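PDB 4RHJ: arginase from Trypanosoma brucei brucei, which is of unknown function but has the arginase-deacetylase fold of a family that generally hydrolyses arginine or agmatine, having evolved without a binuclear manganese cluster. Local coordinates for residues A[250-258]-A[293-304]. Sequence-based numbering, arbitrary orientation.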
# COMPACT_ATOMS: atom_id res chain seq x y z
N PRO A 250 4.09 4.64 4.94
CA PRO A 250 5.40 4.04 4.71
C PRO A 250 5.35 2.95 3.61
O PRO A 250 6.39 2.66 3.00
CB PRO A 250 5.78 3.45 6.07
CG PRO A 250 4.94 4.21 7.06
CD PRO A 250 3.67 4.54 6.35
N ALA A 251 4.18 2.40 3.35
CA ALA A 251 4.03 1.43 2.26
C ALA A 251 4.27 2.04 0.87
O ALA A 251 4.83 1.39 -0.02
CB ALA A 251 2.66 0.77 2.30
N PHE A 252 3.84 3.30 0.71
CA PHE A 252 4.00 4.04 -0.55
C PHE A 252 5.24 4.89 -0.57
O PHE A 252 5.91 4.99 -1.61
CB PHE A 252 2.77 4.92 -0.82
CG PHE A 252 1.48 4.17 -0.71
CD1 PHE A 252 0.92 3.92 0.53
CD2 PHE A 252 0.84 3.68 -1.82
CE1 PHE A 252 -0.26 3.22 0.67
CE2 PHE A 252 -0.33 2.98 -1.71
CZ PHE A 252 -0.89 2.75 -0.46
N ALA A 253 5.58 5.49 0.57
CA ALA A 253 6.76 6.36 0.67
C ALA A 253 7.68 6.02 1.85
O ALA A 253 7.83 6.81 2.78
CB ALA A 253 6.31 7.82 0.75
N PRO A 254 8.32 4.84 1.82
CA PRO A 254 9.18 4.41 2.92
C PRO A 254 10.38 5.32 3.20
O PRO A 254 10.92 5.27 4.30
CB PRO A 254 9.65 3.03 2.46
CG PRO A 254 9.39 2.98 1.03
CD PRO A 254 8.21 3.82 0.78
N ALA A 255 10.76 6.17 2.24
CA ALA A 255 12.05 6.86 2.28
C ALA A 255 12.07 8.14 3.11
O ALA A 255 12.47 9.19 2.61
CB ALA A 255 12.51 7.17 0.88
N VAL A 256 11.66 8.02 4.37
CA VAL A 256 11.63 9.16 5.29
C VAL A 256 12.23 8.80 6.66
O VAL A 256 12.17 7.65 7.07
CB VAL A 256 10.18 9.67 5.48
CG1 VAL A 256 9.60 10.14 4.16
CG2 VAL A 256 9.29 8.59 6.09
N ASP A 257 12.78 9.80 7.36
CA ASP A 257 13.46 9.65 8.67
C ASP A 257 12.86 8.60 9.63
O ASP A 257 13.33 7.45 9.67
CB ASP A 257 13.51 11.02 9.37
CG ASP A 257 14.58 11.09 10.45
OD1 ASP A 257 15.54 10.29 10.38
OD2 ASP A 257 14.48 11.95 11.36
N SER A 258 11.87 9.01 10.42
CA SER A 258 11.12 8.10 11.28
C SER A 258 9.73 7.96 10.68
O SER A 258 8.84 8.72 11.01
CB SER A 258 11.02 8.61 12.73
OG SER A 258 12.27 8.75 13.38
N LEU A 293 16.99 5.53 2.53
CA LEU A 293 15.95 5.00 3.41
C LEU A 293 14.82 4.32 2.63
O LEU A 293 13.85 3.86 3.21
CB LEU A 293 15.36 6.14 4.27
CG LEU A 293 16.31 7.11 4.99
CD1 LEU A 293 15.52 8.15 5.70
CD2 LEU A 293 17.25 6.40 5.98
N ASP A 294 14.98 4.25 1.32
CA ASP A 294 13.94 3.76 0.43
C ASP A 294 13.90 2.24 0.32
O ASP A 294 14.88 1.55 0.58
CB ASP A 294 14.11 4.38 -0.96
CG ASP A 294 12.78 4.62 -1.66
OD1 ASP A 294 11.73 4.15 -1.19
OD2 ASP A 294 12.78 5.29 -2.71
N VAL A 295 12.75 1.71 -0.08
CA VAL A 295 12.65 0.29 -0.42
C VAL A 295 12.84 0.25 -1.92
O VAL A 295 12.29 1.08 -2.66
CB VAL A 295 11.30 -0.37 0.02
CG1 VAL A 295 11.07 -1.70 -0.70
CG2 VAL A 295 11.24 -0.58 1.53
N TYR A 296 13.63 -0.70 -2.39
CA TYR A 296 13.98 -0.73 -3.80
C TYR A 296 13.50 -1.98 -4.51
O TYR A 296 13.56 -3.06 -3.95
CB TYR A 296 15.50 -0.60 -3.98
CG TYR A 296 16.02 0.78 -3.70
CD1 TYR A 296 16.25 1.67 -4.73
CD2 TYR A 296 16.26 1.21 -2.40
CE1 TYR A 296 16.71 2.93 -4.49
CE2 TYR A 296 16.74 2.47 -2.15
CZ TYR A 296 16.95 3.33 -3.19
OH TYR A 296 17.41 4.59 -2.94
N ARG A 297 13.05 -1.82 -5.76
CA ARG A 297 12.74 -2.95 -6.62
C ARG A 297 14.03 -3.75 -6.86
O ARG A 297 15.09 -3.40 -6.34
CB ARG A 297 12.15 -2.49 -7.97
CG ARG A 297 11.09 -1.39 -7.92
CD ARG A 297 10.19 -1.38 -9.18
NE ARG A 297 10.93 -1.26 -10.45
CZ ARG A 297 10.37 -1.08 -11.64
NH1 ARG A 297 9.05 -1.00 -11.76
NH2 ARG A 297 11.12 -0.97 -12.73
N LYS A 298 13.97 -4.81 -7.65
CA LYS A 298 15.16 -5.64 -7.87
C LYS A 298 16.10 -4.97 -8.90
O LYS A 298 17.28 -5.35 -9.02
CB LYS A 298 14.77 -7.07 -8.29
CG LYS A 298 15.92 -8.08 -8.22
CD LYS A 298 15.42 -9.51 -8.18
CE LYS A 298 15.01 -10.05 -9.54
NZ LYS A 298 16.14 -10.23 -10.50
N ASP A 299 15.59 -3.95 -9.59
CA ASP A 299 16.36 -3.15 -10.57
C ASP A 299 16.85 -1.79 -10.04
O ASP A 299 17.33 -0.97 -10.82
CB ASP A 299 15.52 -2.94 -11.83
CG ASP A 299 14.47 -1.86 -11.68
OD1 ASP A 299 14.06 -1.55 -10.55
OD2 ASP A 299 14.05 -1.30 -12.72
N ASN A 300 16.73 -1.59 -8.72
CA ASN A 300 17.24 -0.42 -7.97
C ASN A 300 16.38 0.84 -8.06
O ASN A 300 16.87 1.93 -7.83
CB ASN A 300 18.67 -0.02 -8.39
CG ASN A 300 19.57 -1.21 -8.61
OD1 ASN A 300 19.37 -2.27 -8.02
ND2 ASN A 300 20.57 -1.03 -9.48
N VAL A 301 15.10 0.71 -8.40
CA VAL A 301 14.22 1.89 -8.38
C VAL A 301 13.54 2.01 -6.99
O VAL A 301 13.13 1.02 -6.39
CB VAL A 301 13.18 1.86 -9.54
CG1 VAL A 301 12.20 2.99 -9.41
CG2 VAL A 301 13.88 2.01 -10.87
N GLY A 302 13.50 3.22 -6.46
CA GLY A 302 12.94 3.46 -5.15
C GLY A 302 11.45 3.66 -5.26
O GLY A 302 10.96 4.43 -6.09
N LEU A 303 10.71 2.95 -4.41
CA LEU A 303 9.27 3.15 -4.26
C LEU A 303 8.89 4.61 -4.01
O LEU A 303 7.89 5.10 -4.50
CB LEU A 303 8.76 2.28 -3.11
CG LEU A 303 8.06 1.02 -3.59
CD1 LEU A 303 8.93 0.25 -4.58
CD2 LEU A 303 7.68 0.16 -2.40
N THR A 304 9.70 5.31 -3.23
CA THR A 304 9.41 6.70 -2.88
C THR A 304 9.67 7.62 -4.04
O THR A 304 9.01 8.65 -4.19
CB THR A 304 10.24 7.15 -1.70
OG1 THR A 304 10.19 6.13 -0.70
CG2 THR A 304 9.71 8.48 -1.15
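A single hydrogen bond joins the 250-258 loop to the start of helix 303-316: Ala255 N donates to Thr304 OG1 over 3.0 Å, bent to 137° at the hydrogen. The same hydroxyl donates to Asp294 OD1, 2.6 Å away, from above the carboxylate plane, and so relays the 250-258 loop to Asp294. Thr304 N, in the first turn of the helix, meets both Asp294 oxygens on their syn sides, 3.1 Å to OD1 and 3.1 Å to OD2. These bonds fix the rotation of the carboxylate. Carbon packing surrounds them. A chi1 of -46° sets Thr304 OG1 beside its backbone N and leaves CG2 anti to that N, against Ala253 CB, while Thr304 CB presses unusually tightly on Ala255 CB at 3.4 Å. Pro254 brings CG beside Asp294 OD1 and makes apolar contacts through CG with Val295 CB (4.0 Å) and through CD with Leu303 CB. Leu293 CD1 covers the backbone at Val256 C (3.5 Å). The Val256 side chain lies near Asp244, which binds manganese in another structure of this protein; no metal is bound here. Arg297, held side-on by Asp299, reaches Val256 O of the second subunit through NH1, and Arg297 of the third subunit does the same to Val256 here. A buried carboxylate set against the N-terminal end of helix 303-316, gripped by hydroxyl and amide donors, is probably favoured in its ionised form.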